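Local coordinates for protein excinuclease ABC, subunit A. (PDB 2VF7) that binds DNA and hydrolyses ATP as a zinc-containing ABC protein of the UvrA family, probably helping to recognise damaged DNA for excision repair, at residues A[323-326]-A[327-331]; A[118-121]-A[122-126]; A[391-394]-A[395-398]; A[305-308]-A[309-313]. The protein carries 1 engineered substitution. All blocks are in the same frame, centred on the assembly; numbering follows the deposited sequence.

Contact 1 of 4, residues A[323-326]-A[327-331]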
loop_
_atom_site.group_PDB
_atom_site.type_symbol
_atom_site.label_atom_id
_atom_site.label_comp_id
_atom_site.label_asym_id
_atom_site.label_seq_id
_atom_site.Cartn_x
_atom_site.Cartn_y
_atom_site.Cartn_z
ATOM N N LEU A 323 13.620 -8.234 -36.443
ATOM C CA LEU A 323 12.969 -9.526 -36.671
ATOM C C LEU A 323 11.455 -9.337 -36.745
ATOM O O LEU A 323 10.778 -10.013 -37.521
ATOM C CB LEU A 323 13.299 -10.516 -35.551
ATOM C CG LEU A 323 14.589 -11.341 -35.582
ATOM C CD1 LEU A 323 14.953 -11.813 -34.171
ATOM C CD2 LEU A 323 14.467 -12.535 -36.527
ATOM N N LEU A 324 10.940 -8.406 -35.942
ATOM C CA LEU A 324 9.498 -8.187 -35.811
ATOM C C LEU A 324 8.828 -7.402 -36.942
ATOM O O LEU A 324 7.670 -7.670 -37.260
ATOM C CB LEU A 324 9.160 -7.544 -34.460
ATOM C CG LEU A 324 9.126 -8.449 -33.219
ATOM C CD1 LEU A 324 8.843 -7.624 -31.979
ATOM C CD2 LEU A 324 8.105 -9.572 -33.339
ATOM N N ARG A 325 9.537 -6.441 -37.537
ATOM C CA ARG A 325 8.892 -5.461 -38.437
ATOM C C ARG A 325 8.429 -5.932 -39.836
ATOM O O ARG A 325 7.482 -5.360 -40.374
ATOM C CB ARG A 325 9.666 -4.127 -38.509
ATOM C CG ARG A 325 10.892 -4.099 -39.413
ATOM C CD ARG A 325 11.175 -2.677 -39.890
ATOM N NE ARG A 325 11.453 -1.764 -38.778
ATOM C CZ ARG A 325 12.672 -1.415 -38.371
ATOM N NH1 ARG A 325 13.751 -1.898 -38.984
ATOM N NH2 ARG A 325 12.814 -0.581 -37.346
ATOM N N PRO A 326 9.083 -6.961 -40.426
ATOM C CA PRO A 326 8.515 -7.549 -41.638
ATOM C C PRO A 326 7.093 -8.082 -41.432
ATOM O O PRO A 326 6.301 -8.097 -42.369
ATOM C CB PRO A 326 9.477 -8.703 -41.952
ATOM C CG PRO A 326 10.189 -8.969 -40.684
ATOM C CD PRO A 326 10.350 -7.624 -40.072
ATOM N N TYR A 327 6.780 -8.515 -40.214
ATOM C CA TYR A 327 5.433 -8.970 -39.872
ATOM C C TYR A 327 4.484 -7.786 -39.690
ATOM O O TYR A 327 3.283 -7.897 -39.947
ATOM C CB TYR A 327 5.465 -9.837 -38.612
ATOM C CG TYR A 327 6.127 -11.188 -38.811
ATOM C CD1 TYR A 327 7.507 -11.295 -39.010
ATOM C CD2 TYR A 327 5.370 -12.360 -38.792
ATOM C CE1 TYR A 327 8.113 -12.537 -39.197
ATOM C CE2 TYR A 327 5.964 -13.608 -38.975
ATOM C CZ TYR A 327 7.335 -13.691 -39.175
ATOM O OH TYR A 327 7.922 -14.928 -39.349
ATOM N N ALA A 328 5.044 -6.657 -39.257
ATOM C CA ALA A 328 4.293 -5.417 -39.057
ATOM C C ALA A 328 3.967 -4.719 -40.381
ATOM O O ALA A 328 2.863 -4.193 -40.564
ATOM C CB ALA A 328 5.068 -4.478 -38.137
ATOM N N GLU A 329 4.938 -4.721 -41.294
ATOM C CA GLU A 329 4.806 -4.067 -42.596
ATOM C C GLU A 329 4.217 -5.008 -43.662
ATOM O O GLU A 329 4.199 -4.684 -44.855
ATOM C CB GLU A 329 6.161 -3.503 -43.046
ATOM C CG GLU A 329 6.786 -2.486 -42.081
ATOM C CD GLU A 329 8.161 -1.989 -42.536
ATOM O OE1 GLU A 329 8.895 -2.755 -43.225
ATOM O OE2 GLU A 329 8.510 -0.828 -42.193
ATOM N N GLU A 330 3.736 -6.167 -43.210
ATOM C CA GLU A 330 3.071 -7.160 -44.057
ATOM C C GLU A 330 3.973 -7.685 -45.186
ATOM O O GLU A 330 3.551 -7.778 -46.343
ATOM C CB GLU A 330 1.739 -6.612 -44.601
ATOM C CG GLU A 330 0.738 -6.111 -43.472
ATOM C CD GLU A 330 -0.378 -5.185 -44.180
ATOM O OE1 GLU A 330 -0.812 -4.242 -43.368
ATOM O OE2 GLU A 330 -0.882 -5.510 -45.460
ATOM N N ARG A 331 5.218 -8.016 -44.840
ATOM C CA ARG A 331 6.155 -8.672 -45.772
ATOM C C ARG A 331 7.003 -9.797 -45.140
ATOM O O ARG A 331 8.236 -9.767 -45.185
ATOM C CB ARG A 331 7.033 -7.660 -46.545
ATOM C CG ARG A 331 7.013 -6.214 -46.048
ATOM C CD ARG A 331 8.065 -5.937 -44.990
ATOM N NE ARG A 331 9.393 -5.680 -45.553
ATOM C CZ ARG A 331 10.449 -5.281 -44.838
ATOM N NH1 ARG A 331 10.348 -5.085 -43.523
ATOM N NH2 ARG A 331 11.614 -5.077 -45.442
#

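Contact 2 of 4, residues A[118-121]-A[122-126]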
loop_
_atom_site.group_PDB
_atom_site.type_symbol
_atom_site.label_atom_id
_atom_site.label_comp_id
_atom_site.label_asym_id
_atom_site.label_seq_id
_atom_site.Cartn_x
_atom_site.Cartn_y
_atom_site.Cartn_z
ATOM N N ASN A 118 5.520 -9.281 -21.471
ATOM C CA ASN A 118 4.117 -9.683 -21.441
ATOM C C ASN A 118 3.532 -9.733 -22.846
ATOM O O ASN A 118 2.845 -10.696 -23.206
ATOM C CB ASN A 118 3.271 -8.760 -20.561
ATOM C CG ASN A 118 1.779 -9.145 -20.557
ATOM O OD1 ASN A 118 1.420 -10.321 -20.670
ATOM N ND2 ASN A 118 0.913 -8.145 -20.413
ATOM N N LEU A 119 3.828 -8.706 -23.639
ATOM C CA LEU A 119 3.227 -8.562 -24.953
ATOM C C LEU A 119 3.659 -9.678 -25.899
ATOM O O LEU A 119 2.879 -10.107 -26.773
ATOM C CB LEU A 119 3.523 -7.180 -25.539
ATOM C CG LEU A 119 3.145 -5.920 -24.742
ATOM C CD1 LEU A 119 3.505 -4.679 -25.541
ATOM C CD2 LEU A 119 1.668 -5.879 -24.308
ATOM N N LEU A 120 4.886 -10.167 -25.712
ATOM C CA LEU A 120 5.371 -11.283 -26.517
ATOM C C LEU A 120 4.978 -12.660 -25.968
ATOM O O LEU A 120 5.218 -13.670 -26.616
ATOM C CB LEU A 120 6.874 -11.158 -26.836
ATOM C CG LEU A 120 8.027 -11.408 -25.858
ATOM C CD1 LEU A 120 8.336 -12.899 -25.697
ATOM C CD2 LEU A 120 9.270 -10.675 -26.340
ATOM N N ARG A 121 4.359 -12.703 -24.789
ATOM C CA ARG A 121 3.702 -13.939 -24.330
ATOM C C ARG A 121 2.375 -14.106 -25.063
ATOM O O ARG A 121 1.969 -15.227 -25.404
ATOM C CB ARG A 121 3.447 -13.938 -22.820
ATOM C CG ARG A 121 4.692 -14.035 -21.962
ATOM C CD ARG A 121 4.333 -14.045 -20.482
ATOM N NE ARG A 121 5.462 -13.610 -19.671
ATOM C CZ ARG A 121 5.430 -12.605 -18.804
ATOM N NH1 ARG A 121 4.304 -11.930 -18.592
ATOM N NH2 ARG A 121 6.528 -12.291 -18.131
ATOM N N MET A 122 1.713 -12.973 -25.295
ATOM C CA MET A 122 0.477 -12.918 -26.066
ATOM C C MET A 122 0.732 -13.115 -27.556
ATOM O O MET A 122 -0.166 -13.533 -28.285
ATOM C CB MET A 122 -0.223 -11.581 -25.852
ATOM C CG MET A 122 -0.653 -11.298 -24.436
ATOM S SD MET A 122 -1.206 -9.594 -24.374
ATOM C CE MET A 122 -1.183 -9.254 -22.612
ATOM N N LEU A 123 1.946 -12.796 -28.008
ATOM C CA LEU A 123 2.341 -13.018 -29.407
ATOM C C LEU A 123 2.623 -14.491 -29.692
ATOM O O LEU A 123 2.354 -14.977 -30.787
ATOM C CB LEU A 123 3.556 -12.158 -29.776
ATOM C CG LEU A 123 4.167 -12.279 -31.178
ATOM C CD1 LEU A 123 4.620 -10.923 -31.688
ATOM C CD2 LEU A 123 5.323 -13.270 -31.199
ATOM N N TYR A 124 3.190 -15.182 -28.710
ATOM C CA TYR A 124 3.451 -16.613 -28.809
ATOM C C TYR A 124 2.169 -17.410 -28.587
ATOM O O TYR A 124 2.001 -18.500 -29.142
ATOM C CB TYR A 124 4.532 -17.028 -27.806
ATOM C CG TYR A 124 5.950 -16.909 -28.331
ATOM C CD1 TYR A 124 6.593 -15.662 -28.416
ATOM C CD2 TYR A 124 6.655 -18.042 -28.740
ATOM C CE1 TYR A 124 7.903 -15.552 -28.902
ATOM C CE2 TYR A 124 7.961 -17.943 -29.225
ATOM C CZ TYR A 124 8.576 -16.700 -29.302
ATOM O OH TYR A 124 9.860 -16.620 -29.776
ATOM N N SER A 125 1.267 -16.840 -27.786
ATOM C CA SER A 125 -0.026 -17.451 -27.473
ATOM C C SER A 125 -1.024 -17.404 -28.635
ATOM O O SER A 125 -1.896 -18.272 -28.735
ATOM C CB SER A 125 -0.640 -16.783 -26.238
ATOM O OG SER A 125 -1.807 -17.469 -25.820
ATOM N N ARG A 126 -0.891 -16.402 -29.505
ATOM C CA ARG A 126 -1.867 -16.162 -30.572
ATOM C C ARG A 126 -1.331 -16.300 -32.002
ATOM O O ARG A 126 -2.092 -16.667 -32.904
ATOM C CB ARG A 126 -2.523 -14.786 -30.408
ATOM C CG ARG A 126 -3.324 -14.606 -29.129
ATOM C CD ARG A 126 -3.715 -13.140 -28.932
ATOM N NE ARG A 126 -3.923 -12.793 -27.522
ATOM C CZ ARG A 126 -4.346 -11.606 -27.085
ATOM N NH1 ARG A 126 -4.619 -10.628 -27.941
ATOM N NH2 ARG A 126 -4.504 -11.394 -25.786
#

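Contact 3 of 4, residues A[391-394]-A[395-398]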
loop_
_atom_site.group_PDB
_atom_site.type_symbol
_atom_site.label_atom_id
_atom_site.label_comp_id
_atom_site.label_asym_id
_atom_site.label_seq_id
_atom_site.Cartn_x
_atom_site.Cartn_y
_atom_site.Cartn_z
ATOM N N ALA A 391 11.743 5.834 -21.254
ATOM C CA ALA A 391 11.194 5.252 -22.466
ATOM C C ALA A 391 9.817 4.665 -22.201
ATOM O O ALA A 391 8.891 4.864 -22.995
ATOM C CB ALA A 391 12.124 4.209 -23.013
ATOM N N THR A 392 9.670 3.984 -21.062
ATOM C CA THR A 392 8.408 3.306 -20.704
ATOM C C THR A 392 7.263 4.293 -20.465
ATOM O O THR A 392 6.094 3.991 -20.736
ATOM C CB THR A 392 8.603 2.403 -19.464
ATOM O OG1 THR A 392 9.659 1.471 -19.731
ATOM C CG2 THR A 392 7.349 1.634 -19.150
ATOM N N GLN A 393 7.621 5.466 -19.957
ATOM C CA GLN A 393 6.675 6.536 -19.690
ATOM C C GLN A 393 6.156 7.125 -21.003
ATOM O O GLN A 393 5.032 7.627 -21.065
ATOM C CB GLN A 393 7.341 7.659 -18.882
ATOM C CG GLN A 393 7.710 7.335 -17.443
ATOM C CD GLN A 393 6.787 6.331 -16.745
ATOM O OE1 GLN A 393 5.656 6.645 -16.343
ATOM N NE2 GLN A 393 7.292 5.115 -16.575
ATOM N N LEU A 394 6.999 7.075 -22.034
ATOM C CA LEU A 394 6.696 7.706 -23.313
ATOM C C LEU A 394 5.616 6.962 -24.089
ATOM O O LEU A 394 5.100 7.476 -25.094
ATOM C CB LEU A 394 7.961 7.902 -24.153
ATOM C CG LEU A 394 8.688 9.242 -23.991
ATOM C CD1 LEU A 394 9.923 9.282 -24.859
ATOM C CD2 LEU A 394 7.767 10.405 -24.363
ATOM N N TYR A 395 5.261 5.768 -23.605
ATOM C CA TYR A 395 4.129 5.017 -24.135
ATOM C C TYR A 395 3.176 4.513 -23.059
ATOM O O TYR A 395 2.481 3.518 -23.249
ATOM C CB TYR A 395 4.583 3.888 -25.068
ATOM C CG TYR A 395 5.571 2.866 -24.522
ATOM C CD1 TYR A 395 5.151 1.822 -23.690
ATOM C CD2 TYR A 395 6.916 2.899 -24.907
ATOM C CE1 TYR A 395 6.052 0.864 -23.223
ATOM C CE2 TYR A 395 7.824 1.946 -24.446
ATOM C CZ TYR A 395 7.384 0.932 -23.610
ATOM O OH TYR A 395 8.275 -0.011 -23.159
ATOM N N SER A 396 3.125 5.222 -21.938
ATOM C CA SER A 396 2.375 4.746 -20.790
ATOM C C SER A 396 0.992 5.358 -20.764
ATOM O O SER A 396 0.090 4.811 -20.122
ATOM C CB SER A 396 3.102 5.083 -19.494
ATOM O OG SER A 396 2.602 6.286 -18.937
ATOM N N ASN A 397 0.850 6.498 -21.447
ATOM C CA ASN A 397 -0.419 7.237 -21.562
ATOM C C ASN A 397 -0.770 8.110 -20.340
ATOM O O ASN A 397 -1.869 8.694 -20.296
ATOM C CB ASN A 397 -1.587 6.296 -21.919
ATOM C CG ASN A 397 -1.970 6.339 -23.398
ATOM O OD1 ASN A 397 -3.082 5.943 -23.770
ATOM N ND2 ASN A 397 -1.065 6.830 -24.244
ATOM N N LEU A 398 0.149 8.194 -19.363
ATOM C CA LEU A 398 -0.005 9.106 -18.209
ATOM C C LEU A 398 -0.056 10.572 -18.630
ATOM O O LEU A 398 0.734 11.003 -19.481
ATOM C CB LEU A 398 1.122 8.950 -17.186
ATOM C CG LEU A 398 0.888 8.145 -15.917
ATOM C CD1 LEU A 398 1.706 8.736 -14.763
ATOM C CD2 LEU A 398 -0.583 8.121 -15.555
HETATM O O HOH W 1 3.261 8.630 -19.483
#

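Contact 4 of 4, residues A[305-308]-A[309-313]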
loop_
_atom_site.group_PDB
_atom_site.type_symbol
_atom_site.label_atom_id
_atom_site.label_comp_id
_atom_site.label_asym_id
_atom_site.label_seq_id
_atom_site.Cartn_x
_atom_site.Cartn_y
_atom_site.Cartn_z
ATOM N N ALA A 305 10.186 -17.098 -35.659
ATOM C CA ALA A 305 11.396 -16.866 -36.470
ATOM C C ALA A 305 12.468 -17.956 -36.284
ATOM O O ALA A 305 13.643 -17.757 -36.623
ATOM C CB ALA A 305 11.973 -15.464 -36.213
ATOM N N GLY A 306 12.042 -19.107 -35.754
ATOM C CA GLY A 306 12.938 -20.222 -35.450
ATOM C C GLY A 306 13.302 -20.351 -33.980
ATOM O O GLY A 306 14.113 -21.207 -33.615
ATOM N N LEU A 307 12.690 -19.513 -33.134
ATOM C CA LEU A 307 13.070 -19.387 -31.722
ATOM C C LEU A 307 11.890 -19.478 -30.759
ATOM O O LEU A 307 10.844 -18.886 -31.002
ATOM C CB LEU A 307 13.789 -18.059 -31.484
ATOM C CG LEU A 307 14.881 -17.602 -32.454
ATOM C CD1 LEU A 307 14.993 -16.098 -32.418
ATOM C CD2 LEU A 307 16.222 -18.250 -32.154
ATOM N N ASP A 308 12.071 -20.222 -29.668
ATOM C CA ASP A 308 11.137 -20.200 -28.540
ATOM C C ASP A 308 11.410 -18.941 -27.692
ATOM O O ASP A 308 12.445 -18.298 -27.881
ATOM C CB ASP A 308 11.292 -21.467 -27.692
ATOM C CG ASP A 308 12.723 -21.669 -27.193
ATOM O OD1 ASP A 308 13.021 -21.251 -26.061
ATOM O OD2 ASP A 308 13.555 -22.225 -27.944
ATOM N N ILE A 309 10.498 -18.592 -26.775
ATOM C CA ILE A 309 10.593 -17.321 -26.020
ATOM C C ILE A 309 11.979 -17.039 -25.427
ATOM O O ILE A 309 12.493 -15.924 -25.519
ATOM C CB ILE A 309 9.546 -17.209 -24.881
ATOM C CG1 ILE A 309 9.297 -18.571 -24.232
ATOM C CG2 ILE A 309 8.258 -16.589 -25.385
ATOM C CD1 ILE A 309 8.428 -18.518 -22.988
ATOM N N THR A 310 12.564 -18.076 -24.833
ATOM C CA THR A 310 13.879 -18.040 -24.210
ATOM C C THR A 310 14.978 -17.468 -25.107
ATOM O O THR A 310 15.698 -16.553 -24.699
ATOM C CB THR A 310 14.235 -19.449 -23.722
ATOM O OG1 THR A 310 13.388 -19.770 -22.619
ATOM C CG2 THR A 310 15.703 -19.562 -23.313
ATOM N N GLU A 311 15.089 -17.993 -26.322
ATOM C CA GLU A 311 16.154 -17.607 -27.235
ATOM C C GLU A 311 15.969 -16.203 -27.813
ATOM O O GLU A 311 16.962 -15.501 -28.032
ATOM C CB GLU A 311 16.287 -18.623 -28.372
ATOM C CG GLU A 311 16.278 -20.088 -27.938
ATOM C CD GLU A 311 16.105 -21.049 -29.112
ATOM O OE1 GLU A 311 15.431 -20.687 -30.097
ATOM O OE2 GLU A 311 16.630 -22.178 -29.043
ATOM N N LEU A 312 14.720 -15.811 -28.097
ATOM C CA LEU A 312 14.402 -14.422 -28.487
ATOM C C LEU A 312 14.800 -13.443 -27.377
ATOM O O LEU A 312 15.291 -12.342 -27.646
ATOM C CB LEU A 312 12.906 -14.245 -28.764
ATOM C CG LEU A 312 12.314 -13.994 -30.164
ATOM C CD1 LEU A 312 10.861 -13.580 -30.010
ATOM C CD2 LEU A 312 13.064 -12.944 -31.003
ATOM N N SER A 313 14.581 -13.861 -26.132
ATOM C CA SER A 313 14.824 -13.015 -24.967
ATOM C C SER A 313 16.306 -12.743 -24.683
ATOM O O SER A 313 16.647 -11.741 -24.049
ATOM C CB SER A 313 14.124 -13.585 -23.734
ATOM O OG SER A 313 12.718 -13.530 -23.897
#

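Contact 1 of 4, residues A[323-326]-A[327-331]
Pro326 and Arg331 meet where the helix runs out: Pro326 O accepts the backbone N of Arg331, five residues on, at 2.7 Å with an N-H...O angle of 157°. Glu330, just before that donor, has left-handed backbone angles, which turn the chain back; this is the bond of a Schellman-like C-terminal turn. A step earlier, Arg325 O takes Glu329 N at 2.8 Å, and Leu324 O holds Tyr327 N in a weak bond of 3.2 Å and Ala328 N in another weak one.

Among the side chains, Pro326 CG lies 3.9 Å from Tyr327 CD1, the same ring atom that passes 3.8 Å from Leu323 O. Arg331 doubles back, bent at chi2 (89°) and chi3 (82°), which brings its CD within 3.7 Å of Pro326 CA and its NH1 to a salt bridge of 2.8 Å with Glu329 OE1. Glu329 runs beside Arg325 in the same direction, but Arg325 CD and Glu329 OE2, 4.0 Å apart, only brush.

Behind this first shell, proline has no N-H to offer the preceding turn, and the helix kinks there. Helix 345-365 flanks this end of helix 317-328: Tyr327 packs on its Leu349 and Ala353, Leu324 on Leu360, and Gln350 bonds to Ala328 O.

Contact 2 of 4, residues A[118-121]-A[122-126]
Met122 reaches back one turn and lays its methyl against the amide of Asn118, with CE 3.2 Å from Asn118 ND2 and 3.4 Å from Asn118 OD1. Its chain is extended beyond CG, while Asn118 carries CG anti to the backbone N (chi1 178°), and the two side chains slant across each other. The apolar pair of this turn runs alongside: Leu120 CD1 lies 4.2 Å from Tyr124 CE1, both side chains pointing the same way.

The backbone bonds are helical but uneven. Asn118 O is gripped twice, by Met122 N at 3.3 Å in the carbonyl plane and by Arg121 N at 3.0 Å. Ser125 N reaches Arg121 O at 3.0 Å. At Leu120 O, Tyr124 N sits 53° out of the carbonyl plane at 3.3 Å, and the edge of the Tyr124 ring comes to the same oxygen, CD1 at 3.0 Å, so this carbonyl is closely hemmed in.

The polar tips are satisfied outside the turn: Tyr124 OH bonds to Leu307 O, and Ser125 OG to Val137 O.

Apart from the i to i+3 bond of Arg121 N, the backbone bonds are the i to i+4 ladder of an alpha helix, here with two packing faces. Leu119, Met122 and Leu123 lie on helix 345-365, while Leu120 and Tyr124 lie on helix 309-314, making helix 116-127 a packing element of a helical cluster away from the nucleotide and zinc sites.

Contact 3 of 4, residues A[391-394]-A[395-398]
Thr392 and Tyr395 form the tight half of this helix end. Thr392 CA lies 4.1 Å from the centroid of the Tyr395 ring, 20° off its normal, a CH-pi contact over the face. Thr392 O stands above the same ring, near its rim, and Ala391 O comes within 3.4 Å of Tyr395 CD2. With CG placed between the backbone N and the carbonyl carbon (chi1 56°), the ring folds back over the last helical turn. Tyr395 was modelled in two conformers, and these contacts hold for one; in it, OH bonds to Thr114 O.

By sequence, helix 382-393 starts in the ABC signature motif, and the loop after it leads to strand 402-406, the Walker B strand of this ATPase half.

The looser side lies past Tyr395. Ser396 N bonds to Gln393 O at 3.2 Å, but from 75° out of the carbonyl plane. A water donates to Gln393 O at 2.6 Å, lies unusually close to Ser396 OG, and weakly accepts from Leu398 N. Asn397 is exposed to solvent, yet it and Leu398 touch Arg64 of the second subunit. Gln393 OE1 bonds to Tyr403 OH and only weakly to Ser68 OG of that subunit.

Contact 4 of 4, residues A[305-308]-A[309-313]
Asp308, extended at psi 167°, is the N-cap of helix 309-314, and its carbonyl O takes weak bonds from Glu311 N at 3.1 Å and Leu312 N at 3.4 Å. Glu311 sends its carboxylate back over the cap, where OE1 weakly accepts Asp308 N at 3.4 Å, as the glutamate does in a capping box, though the reciprocal bond from the Asp308 carboxylate is absent. The same OE1 presses on Leu307, 3.3 Å from its CD2.

Leu307 and Leu312, just before the cap and four residues into the helix, form a hydrophobic staple: Leu307 CD1 meets Leu312 CD2 at 4.0 Å, the side chains crossing at about a right angle. Asp308 swings CG between its backbone N and carbonyl carbon (chi1 56°), which sets OD1 3.2 Å from Thr310 CB and OD2 3.2 Å from Glu311 OE1. The two carboxylates, their planes 46° apart, approach tightly, probably unfavourably unless their charge is offset; Lys293 gives both a long, weak ion pair. Deeper in, Ser313 OG donates to Ile309 O at 2.9 Å.

Ile309 is buried between Phe142, Leu295 and helix 116-127, while Ala305 and Leu312 lean on helix 317-328, the next helix in the chain.

In the fold
Contacts 1, 2 and 4 touch one another, whereas contact 3 stands apart. Contact 4 is the junction: Tyr124 OH of contact 2 lies 2.8 Å from Leu307 O, and Leu323 CD1 of contact 1 lies 3.9 Å from Leu312 CD2. Contacts 1 and 2 meet through Leu324 CD2 and Leu123 CD1, 4.1 Å apart, and both pack on helix 345-365, which also receives contact 3. The nearest atoms of contacts 2 and 3 are about 7 Å apart. Toward the sites, the Thr310 side chain lies about 10 Å from a zinc ion and the Ala391 side chain about 12 Å from that of Tyr370, which binds ADP.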